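Local structure of mirolysin (Tannerella forsythia, 6R7V) at residues 263-268 with 280-285; 86-91 with 274-279; 136-139 with 143-146. The protein is a zinc-dependent metallopeptidase of the metzincin clan and pappalysin family, probably cleaving proteins or peptides, seen here as a latent zymogen. The protein carries 1 engineered substitution. One frame throughout, in Å; residues are numbered along the deposited sequence.

Contact 1: residues 263-268 with 280-285; sequences FMNYMD and KGQVER
The Met-turn of this metzincin, a type I beta turn from Asn265 to Asp268, presents Asn265 and Met267 to Gln282 in the first turn of helix 280-288. The two carboxamides approach from opposite directions and exchange a pair of hydrogen bonds: Gln282 NE2 donates to Asn265 OD1 over 2.9 Å, and Asn265 ND2 donates to Gln282 OE1, also over 2.9 Å. Each N-H points almost straight at its oxygen, and each acceptor lies close to the plane of the donating amide, yet the two amide planes are turned 49° apart, so the pair is twisted. Gln282 spans the distance because its chain stays extended beyond CG (chi2 171°). Asparagine suits the head of the turn because its oxygen has a second task: Asn265 OD1 also accepts from Met267 N at 2.9 Å, making an Asx turn, and the two donors reach it from opposite faces of the carboxamide.

In metzincins the Met-turn lies beneath the catalytic metal, and here the Met267 side chain comes to about 5 Å from the zinc ion and packs on the zinc ligands His207 and His211. Tyr266 O accepts from His207 ND1, a second-shell bond that probably helps to orient this ligand. Met267 CG touches Gln282 NE2 at 3.5 Å before the side chain bends back on itself, away from the helix. Gln282 OE1 also accepts from Thr279 N while Thr279 OG1 caps Gln282 N at the helix start, the two halves of a capping box, and this buried oxygen of Gln282 is gripped by two donors.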
loop_
_atom_site.group_PDB
_atom_site.type_symbol
_atom_site.label_atom_id
_atom_site.label_comp_id
_atom_site.label_asym_id
_atom_site.label_seq_id
_atom_site.Cartn_x
_atom_site.Cartn_y
_atom_site.Cartn_z
ATOM N N PHE A 263 -11.056 -5.431 12.372
ATOM C CA PHE A 263 -11.465 -4.257 11.591
ATOM C C PHE A 263 -10.474 -3.109 11.695
ATOM O O PHE A 263 -10.562 -2.180 10.894
ATOM C CB PHE A 263 -12.860 -3.786 12.010
ATOM C CG PHE A 263 -12.976 -3.376 13.454
ATOM C CD1 PHE A 263 -12.554 -2.116 13.874
ATOM C CD2 PHE A 263 -13.486 -4.256 14.401
ATOM C CE1 PHE A 263 -12.660 -1.739 15.210
ATOM C CE2 PHE A 263 -13.598 -3.875 15.732
ATOM C CZ PHE A 263 -13.173 -2.627 16.133
ATOM N N MET A 264 -9.533 -3.178 12.651
ATOM C CA MET A 264 -8.498 -2.150 12.848
ATOM C C MET A 264 -7.194 -2.495 12.078
ATOM O O MET A 264 -6.179 -1.816 12.231
ATOM C CB MET A 264 -8.241 -1.871 14.342
ATOM C CG MET A 264 -7.572 -2.974 15.163
ATOM S SD MET A 264 -8.399 -4.583 15.260
ATOM C CE MET A 264 -9.945 -4.117 16.034
ATOM N N ASN A 265 -7.245 -3.545 11.275
ATOM C CA ASN A 265 -6.139 -3.894 10.373
ATOM C C ASN A 265 -6.067 -2.861 9.273
ATOM O O ASN A 265 -7.106 -2.435 8.755
ATOM C CB ASN A 265 -6.379 -5.275 9.786
ATOM C CG ASN A 265 -5.137 -5.819 9.110
ATOM O OD1 ASN A 265 -4.887 -5.547 7.940
ATOM N ND2 ASN A 265 -4.312 -6.549 9.861
ATOM N N TYR A 266 -4.842 -2.477 8.856
ATOM C CA TYR A 266 -4.735 -1.493 7.772
ATOM C C TYR A 266 -5.344 -1.952 6.459
ATOM O O TYR A 266 -5.650 -1.092 5.612
ATOM C CB TYR A 266 -3.258 -1.154 7.509
ATOM C CG TYR A 266 -2.539 -0.571 8.717
ATOM C CD1 TYR A 266 -3.007 0.570 9.349
ATOM C CD2 TYR A 266 -1.408 -1.185 9.244
ATOM C CE1 TYR A 266 -2.394 1.071 10.495
ATOM C CE2 TYR A 266 -0.759 -0.665 10.366
ATOM C CZ TYR A 266 -1.267 0.449 10.992
ATOM O OH TYR A 266 -0.645 0.949 12.106
ATOM N N MET A 267 -5.525 -3.263 6.259
ATOM C CA MET A 267 -6.060 -3.776 5.010
ATOM C C MET A 267 -7.584 -3.911 5.021
ATOM O O MET A 267 -8.143 -4.541 4.128
ATOM C CB MET A 267 -5.399 -5.115 4.658
ATOM C CG MET A 267 -3.862 -4.989 4.500
ATOM S SD MET A 267 -3.256 -3.550 3.537
ATOM C CE MET A 267 -3.982 -3.911 1.909
ATOM N N ASP A 268 -8.249 -3.256 5.984
ATOM C CA ASP A 268 -9.709 -3.157 5.957
ATOM C C ASP A 268 -10.055 -1.788 5.320
ATOM O O ASP A 268 -9.175 -1.132 4.748
ATOM C CB ASP A 268 -10.327 -3.351 7.377
ATOM C CG ASP A 268 -11.750 -3.924 7.350
ATOM O OD1 ASP A 268 -12.468 -3.695 6.357
ATOM O OD2 ASP A 268 -12.128 -4.609 8.304
ATOM N N LYS A 280 1.652 -10.266 12.303
ATOM C CA LYS A 280 2.931 -10.928 12.011
ATOM C C LYS A 280 2.876 -11.668 10.658
ATOM O O LYS A 280 3.866 -11.682 9.925
ATOM C CB LYS A 280 3.276 -11.916 13.121
ATOM C CG LYS A 280 3.596 -11.201 14.439
ATOM C CD LYS A 280 3.708 -12.187 15.596
ATOM C CE LYS A 280 3.995 -11.470 16.892
ATOM N NZ LYS A 280 3.971 -12.421 18.043
ATOM N N GLY A 281 1.745 -12.315 10.359
ATOM C CA GLY A 281 1.613 -13.021 9.086
ATOM C C GLY A 281 1.671 -12.098 7.885
ATOM O O GLY A 281 2.243 -12.451 6.839
ATOM N N GLN A 282 1.051 -10.901 8.002
ATOM C CA GLN A 282 1.135 -9.923 6.916
ATOM C C GLN A 282 2.575 -9.443 6.765
ATOM O O GLN A 282 3.046 -9.354 5.645
ATOM C CB GLN A 282 0.195 -8.741 7.193
ATOM C CG GLN A 282 -1.289 -9.092 7.026
ATOM C CD GLN A 282 -2.161 -7.959 7.515
ATOM O OE1 GLN A 282 -1.886 -7.336 8.550
ATOM N NE2 GLN A 282 -3.214 -7.637 6.740
ATOM N N VAL A 283 3.275 -9.166 7.883
ATOM C CA VAL A 283 4.693 -8.785 7.845
ATOM C C VAL A 283 5.534 -9.839 7.091
ATOM O O VAL A 283 6.401 -9.475 6.283
ATOM C CB VAL A 283 5.230 -8.597 9.283
ATOM C CG1 VAL A 283 6.760 -8.610 9.309
ATOM C CG2 VAL A 283 4.674 -7.306 9.855
ATOM N N GLU A 284 5.340 -11.108 7.405
ATOM C CA GLU A 284 6.090 -12.176 6.740
ATOM C C GLU A 284 5.890 -12.113 5.237
ATOM O O GLU A 284 6.867 -12.231 4.486
ATOM C CB GLU A 284 5.673 -13.556 7.267
ATOM C CG GLU A 284 6.101 -13.855 8.693
ATOM C CD GLU A 284 5.549 -15.174 9.202
ATOM O OE1 GLU A 284 6.172 -16.226 8.928
ATOM O OE2 GLU A 284 4.486 -15.157 9.863
ATOM N N ARG A 285 4.637 -11.904 4.789
ATOM C CA ARG A 285 4.358 -11.866 3.372
ATOM C C ARG A 285 5.062 -10.668 2.724
ATOM O O ARG A 285 5.647 -10.809 1.647
ATOM C CB ARG A 285 2.845 -11.813 3.145
ATOM C CG ARG A 285 2.438 -11.565 1.714
ATOM C CD ARG A 285 2.898 -12.639 0.758
ATOM N NE ARG A 285 2.098 -13.834 0.891
ATOM C CZ ARG A 285 1.231 -14.260 -0.017
ATOM N NH1 ARG A 285 1.120 -13.640 -1.183
ATOM N NH2 ARG A 285 0.516 -15.341 0.207
#

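Contact 2: residues 86-91 with 274-279; sequences ANTPSA and CMNLFT
Thr88 and Asn276 bring the two segments closest, their CA atoms 6.1 Å apart: Thr88 follows the 3-10 turn at 86-87, while 274-279, running beside the Met-turn, is the irregular link from strand 269-270 to helix 280-288. No direct backbone hydrogen bond joins them, and side chains and waters do the work. Asn276 is turned into the crowded position between its own N and carbonyl carbon (chi1 48°), which aims its carboxamide at residues 86-91. OD1 of Asn276 lies 2.7 Å from Thr88 OG1, although the hydroxyl proton could instead go to Gln85 O; Arg80 NH2 also bonds to this OG1. Threonine suits the spot because its methyl serves a different neighbour: Thr88 CG2 rests 4.1 Å from Leu277 CD1, the two side chains crossing at about a right angle.

The other branch of the amide, Asn276 ND2, passes 3.7 Å from Asn87 CB and gives its hydrogens to two waters. One water, 3.0 Å from Asn276 ND2, passes a bond on to Asn87 O. The second also accepts from Asn87 ND2, 3.1 Å away, so the two asparagine amides meet through a single water oxygen.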
loop_
_atom_site.group_PDB
_atom_site.type_symbol
_atom_site.label_atom_id
_atom_site.label_comp_id
_atom_site.label_asym_id
_atom_site.label_seq_id
_atom_site.Cartn_x
_atom_site.Cartn_y
_atom_site.Cartn_z
ATOM N N ALA A 86 -1.277 1.431 20.936
ATOM C CA ALA A 86 -1.830 1.245 22.271
ATOM C C ALA A 86 -3.335 0.952 22.194
ATOM O O ALA A 86 -3.852 0.271 23.080
ATOM C CB ALA A 86 -1.571 2.485 23.116
ATOM N N ASN A 87 -4.021 1.398 21.095
ATOM C CA ASN A 87 -5.454 1.185 20.841
ATOM C C ASN A 87 -5.766 -0.229 20.322
ATOM O O ASN A 87 -6.944 -0.599 20.286
ATOM C CB ASN A 87 -6.024 2.180 19.814
ATOM C CG ASN A 87 -6.013 3.638 20.171
ATOM O OD1 ASN A 87 -5.666 4.038 21.287
ATOM N ND2 ASN A 87 -6.411 4.465 19.204
ATOM N N THR A 88 -4.749 -0.996 19.876
ATOM C CA THR A 88 -5.029 -2.351 19.364
ATOM C C THR A 88 -5.663 -3.170 20.494
ATOM O O THR A 88 -5.074 -3.193 21.576
ATOM C CB THR A 88 -3.771 -3.040 18.858
ATOM O OG1 THR A 88 -3.120 -2.192 17.915
ATOM C CG2 THR A 88 -4.068 -4.384 18.182
ATOM N N PRO A 89 -6.863 -3.789 20.332
ATOM C CA PRO A 89 -7.413 -4.605 21.449
ATOM C C PRO A 89 -6.388 -5.622 21.940
ATOM O O PRO A 89 -5.672 -6.205 21.114
ATOM C CB PRO A 89 -8.628 -5.295 20.822
ATOM C CG PRO A 89 -9.025 -4.368 19.688
ATOM C CD PRO A 89 -7.720 -3.871 19.131
ATOM N N SER A 90 -6.276 -5.800 23.253
ATOM C CA SER A 90 -5.292 -6.718 23.845
ATOM C C SER A 90 -5.384 -8.097 23.234
ATOM O O SER A 90 -4.342 -8.719 23.070
ATOM C CB SER A 90 -5.452 -6.799 25.357
ATOM O OG SER A 90 -6.766 -7.212 25.677
ATOM N N ALA A 91 -6.601 -8.564 22.843
ATOM C CA ALA A 91 -6.744 -9.883 22.224
ATOM C C ALA A 91 -6.033 -9.998 20.867
ATOM O O ALA A 91 -5.691 -11.112 20.461
ATOM C CB ALA A 91 -8.209 -10.253 22.072
ATOM N N CYS A 274 -9.043 4.683 13.203
ATOM C CA CYS A 274 -9.469 3.475 13.890
ATOM C C CYS A 274 -8.639 2.250 13.433
ATOM O O CYS A 274 -8.842 1.159 13.952
ATOM C CB CYS A 274 -10.972 3.286 13.741
ATOM S SG CYS A 274 -11.911 4.724 14.331
ATOM N N MET A 275 -7.617 2.456 12.574
ATOM C CA MET A 275 -6.659 1.435 12.191
ATOM C C MET A 275 -5.424 1.514 13.052
ATOM O O MET A 275 -4.999 2.610 13.440
ATOM C CB MET A 275 -6.218 1.605 10.748
ATOM C CG MET A 275 -7.320 1.431 9.784
ATOM S SD MET A 275 -6.727 1.757 8.100
ATOM C CE MET A 275 -7.967 0.763 7.212
ATOM N N ASN A 276 -4.773 0.375 13.293
ATOM C CA ASN A 276 -3.580 0.457 14.128
ATOM C C ASN A 276 -2.684 -0.795 14.088
ATOM O O ASN A 276 -1.752 -0.861 14.892
ATOM C CB ASN A 276 -3.945 0.789 15.600
ATOM C CG ASN A 276 -5.054 -0.098 16.095
ATOM O OD1 ASN A 276 -4.926 -1.319 16.077
ATOM N ND2 ASN A 276 -6.185 0.493 16.503
ATOM N N LEU A 277 -2.893 -1.742 13.133
ATOM C CA LEU A 277 -1.929 -2.839 13.050
ATOM C C LEU A 277 -1.888 -3.526 11.720
ATOM O O LEU A 277 -2.867 -3.549 10.936
ATOM C CB LEU A 277 -2.130 -3.946 14.144
ATOM C CG LEU A 277 -3.170 -5.038 13.825
ATOM C CD1 LEU A 277 -2.985 -6.253 14.753
ATOM C CD2 LEU A 277 -4.600 -4.528 13.970
ATOM N N PHE A 278 -0.690 -4.115 11.485
ATOM C CA PHE A 278 -0.474 -5.238 10.595
ATOM C C PHE A 278 -0.290 -6.439 11.477
ATOM O O PHE A 278 0.183 -6.274 12.607
ATOM C CB PHE A 278 0.777 -5.101 9.709
ATOM C CG PHE A 278 0.697 -4.094 8.580
ATOM C CD1 PHE A 278 -0.159 -4.297 7.495
ATOM C CD2 PHE A 278 1.554 -2.995 8.557
ATOM C CE1 PHE A 278 -0.169 -3.401 6.423
ATOM C CE2 PHE A 278 1.530 -2.093 7.492
ATOM C CZ PHE A 278 0.647 -2.289 6.451
ATOM N N THR A 279 -0.554 -7.628 10.975
ATOM C CA THR A 279 -0.245 -8.815 11.768
ATOM C C THR A 279 1.162 -9.343 11.464
ATOM O O THR A 279 1.769 -8.994 10.434
ATOM C CB THR A 279 -1.230 -9.945 11.501
ATOM O OG1 THR A 279 -1.051 -10.460 10.176
ATOM C CG2 THR A 279 -2.653 -9.579 11.754
HETATM O O HOH W 1 -6.427 3.459 16.237
HETATM O O HOH W 2 -8.537 -0.715 17.843
#

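Contact 3: residues 136-139 with 143-146; sequences KFSN and NNAW
Ser138 and Asn144 carry the direct hydrogen bonds of this contact, where the loop between strands 118-122 and 152-157 doubles back on itself. The bonds form a reciprocal pair in which each residue's side chain accepts from the other's backbone: Ser138 N donates to Asn144 OD1 over 2.9 Å, and Asn144 N donates to Ser138 OG over 3.0 Å. Both are fairly straight, with angles at hydrogen of 163°. Ser138 N nevertheless stands well above the carbonyl plane of the Asn144 amide. The backbones run close, Ser138 CA lying 4.1 Å from Asn143 CA and Phe137 CA 4.5 Å from Asn144 CA, so short polar side chains span the gap. With its CG beside the backbone N (chi1 -70°), Asn144 turns its carboxamide toward Ser138.

Waters extend this network. One donates to Asn144 OD1 at 2.8 Å and accepts from Asn139 N, giving the amide oxygen a second donor. Another donates to Lys136 O at 2.7 Å and accepts from Ala145 N, bridging two backbone groups too far apart to bond directly.

Weaker contacts gather at Lys136 O, which receives a CA-H...O approach from Asn144 CA at 3.4 Å. Lys136 O also lies 3.3 Å from Asn143 O, a meeting of two acceptors. Asn143 O takes a hydrogen bond from Trp155 NE1, while Lys136 NZ leads away, to a salt bridge with Asp133 and a hydrogen bond to Thr179 O, tethering the bend to its surroundings.

The chemistry implies a bend held by polar groups, with little apolar burial between the two segments: side-chain oxygens satisfy two backbone N-H groups, and the water and CA-H contacts at Lys136 O probably ease the repulsion between the two neighbouring carbonyl oxygens.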
loop_
_atom_site.group_PDB
_atom_site.type_symbol
_atom_site.label_atom_id
_atom_site.label_comp_id
_atom_site.label_asym_id
_atom_site.label_seq_id
_atom_site.Cartn_x
_atom_site.Cartn_y
_atom_site.Cartn_z
ATOM N N LYS A 136 0.707 8.088 -14.490
ATOM C CA LYS A 136 2.034 7.485 -14.507
ATOM C C LYS A 136 2.763 7.712 -15.811
ATOM O O LYS A 136 3.865 7.180 -15.994
ATOM C CB LYS A 136 1.904 5.967 -14.243
ATOM C CG LYS A 136 1.198 5.670 -12.938
ATOM C CD LYS A 136 1.120 4.172 -12.696
ATOM C CE LYS A 136 0.429 3.889 -11.370
ATOM N NZ LYS A 136 0.023 2.458 -11.237
ATOM N N PHE A 137 2.205 8.551 -16.687
ATOM C CA PHE A 137 2.812 8.804 -17.981
ATOM C C PHE A 137 2.855 10.279 -18.305
ATOM O O PHE A 137 1.809 10.935 -18.427
ATOM C CB PHE A 137 2.057 8.071 -19.081
ATOM C CG PHE A 137 2.180 6.578 -18.917
ATOM C CD1 PHE A 137 1.095 5.817 -18.501
ATOM C CD2 PHE A 137 3.393 5.934 -19.166
ATOM C CE1 PHE A 137 1.218 4.429 -18.345
ATOM C CE2 PHE A 137 3.519 4.551 -18.989
ATOM C CZ PHE A 137 2.423 3.809 -18.611
ATOM N N SER A 138 4.061 10.801 -18.487
ATOM C CA SER A 138 4.255 12.197 -18.868
ATOM C C SER A 138 3.464 12.572 -20.131
ATOM O O SER A 138 2.875 13.658 -20.192
ATOM C CB SER A 138 5.731 12.470 -19.102
ATOM O OG SER A 138 6.476 12.277 -17.912
ATOM N N ASN A 139 3.401 11.659 -21.119
ATOM C CA ASN A 139 2.707 11.933 -22.370
ATOM C C ASN A 139 1.188 11.990 -22.228
ATOM O O ASN A 139 0.528 12.551 -23.114
ATOM C CB ASN A 139 3.078 10.882 -23.432
ATOM C CG ASN A 139 4.517 10.911 -23.861
ATOM O OD1 ASN A 139 5.247 11.894 -23.682
ATOM N ND2 ASN A 139 4.950 9.815 -24.451
ATOM N N ASN A 143 3.258 11.853 -14.879
ATOM C CA ASN A 143 4.723 11.911 -14.800
ATOM C C ASN A 143 5.296 10.495 -14.810
ATOM O O ASN A 143 4.872 9.650 -14.007
ATOM C CB ASN A 143 5.203 12.698 -13.557
ATOM C CG ASN A 143 6.681 13.022 -13.588
ATOM O OD1 ASN A 143 7.409 12.865 -12.597
ATOM N ND2 ASN A 143 7.187 13.429 -14.724
ATOM N N ASN A 144 6.212 10.211 -15.747
ATOM C CA ASN A 144 6.816 8.876 -15.834
ATOM C C ASN A 144 7.452 8.440 -14.522
ATOM O O ASN A 144 8.033 9.252 -13.797
ATOM C CB ASN A 144 7.908 8.837 -16.899
ATOM C CG ASN A 144 7.440 8.944 -18.323
ATOM O OD1 ASN A 144 6.246 8.944 -18.637
ATOM N ND2 ASN A 144 8.397 9.015 -19.250
ATOM N N ALA A 145 7.373 7.143 -14.236
ATOM C CA ALA A 145 8.013 6.597 -13.060
ATOM C C ALA A 145 9.529 6.702 -13.152
ATOM O O ALA A 145 10.106 6.710 -14.250
ATOM C CB ALA A 145 7.624 5.127 -12.936
ATOM N N TRP A 146 10.166 6.774 -11.985
ATOM C CA TRP A 146 11.594 6.626 -11.824
ATOM C C TRP A 146 11.863 5.149 -11.681
ATOM O O TRP A 146 11.146 4.482 -10.911
ATOM C CB TRP A 146 12.071 7.336 -10.562
ATOM C CG TRP A 146 12.086 8.835 -10.627
ATOM C CD1 TRP A 146 11.545 9.655 -11.588
ATOM C CD2 TRP A 146 12.700 9.694 -9.668
ATOM N NE1 TRP A 146 11.878 10.973 -11.321
ATOM C CE2 TRP A 146 12.521 11.026 -10.111
ATOM C CE3 TRP A 146 13.490 9.466 -8.529
ATOM C CZ2 TRP A 146 13.057 12.114 -9.421
ATOM C CZ3 TRP A 146 13.927 10.545 -7.798
ATOM C CH2 TRP A 146 13.745 11.851 -8.262
HETATM O O HOH W 3 5.796 5.347 -15.899
HETATM O O HOH W 4 4.968 9.147 -21.099
#

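From the N terminus, contact 2 opens first, at residues 86-91. Contact 3 then closes a short bend between strands 118-122 and 152-157, nested wholly within the long loop that contact 2 will complete. Contact 1 opens at 263-268, contact 2 closes at 274-279, and contact 1 closes last at 280-285, so contacts 1 and 2 cross. They also touch, with centres about 10 Å apart: Met264 and Tyr266 pair through their backbones with Asn276 and Leu277, joining the 86-91 region, the Met-turn and helix 280-288. Contact 3 lies on the other side of the chain's centre, its centre about 30 Å from that of contact 1, beside the strands of the main sheet.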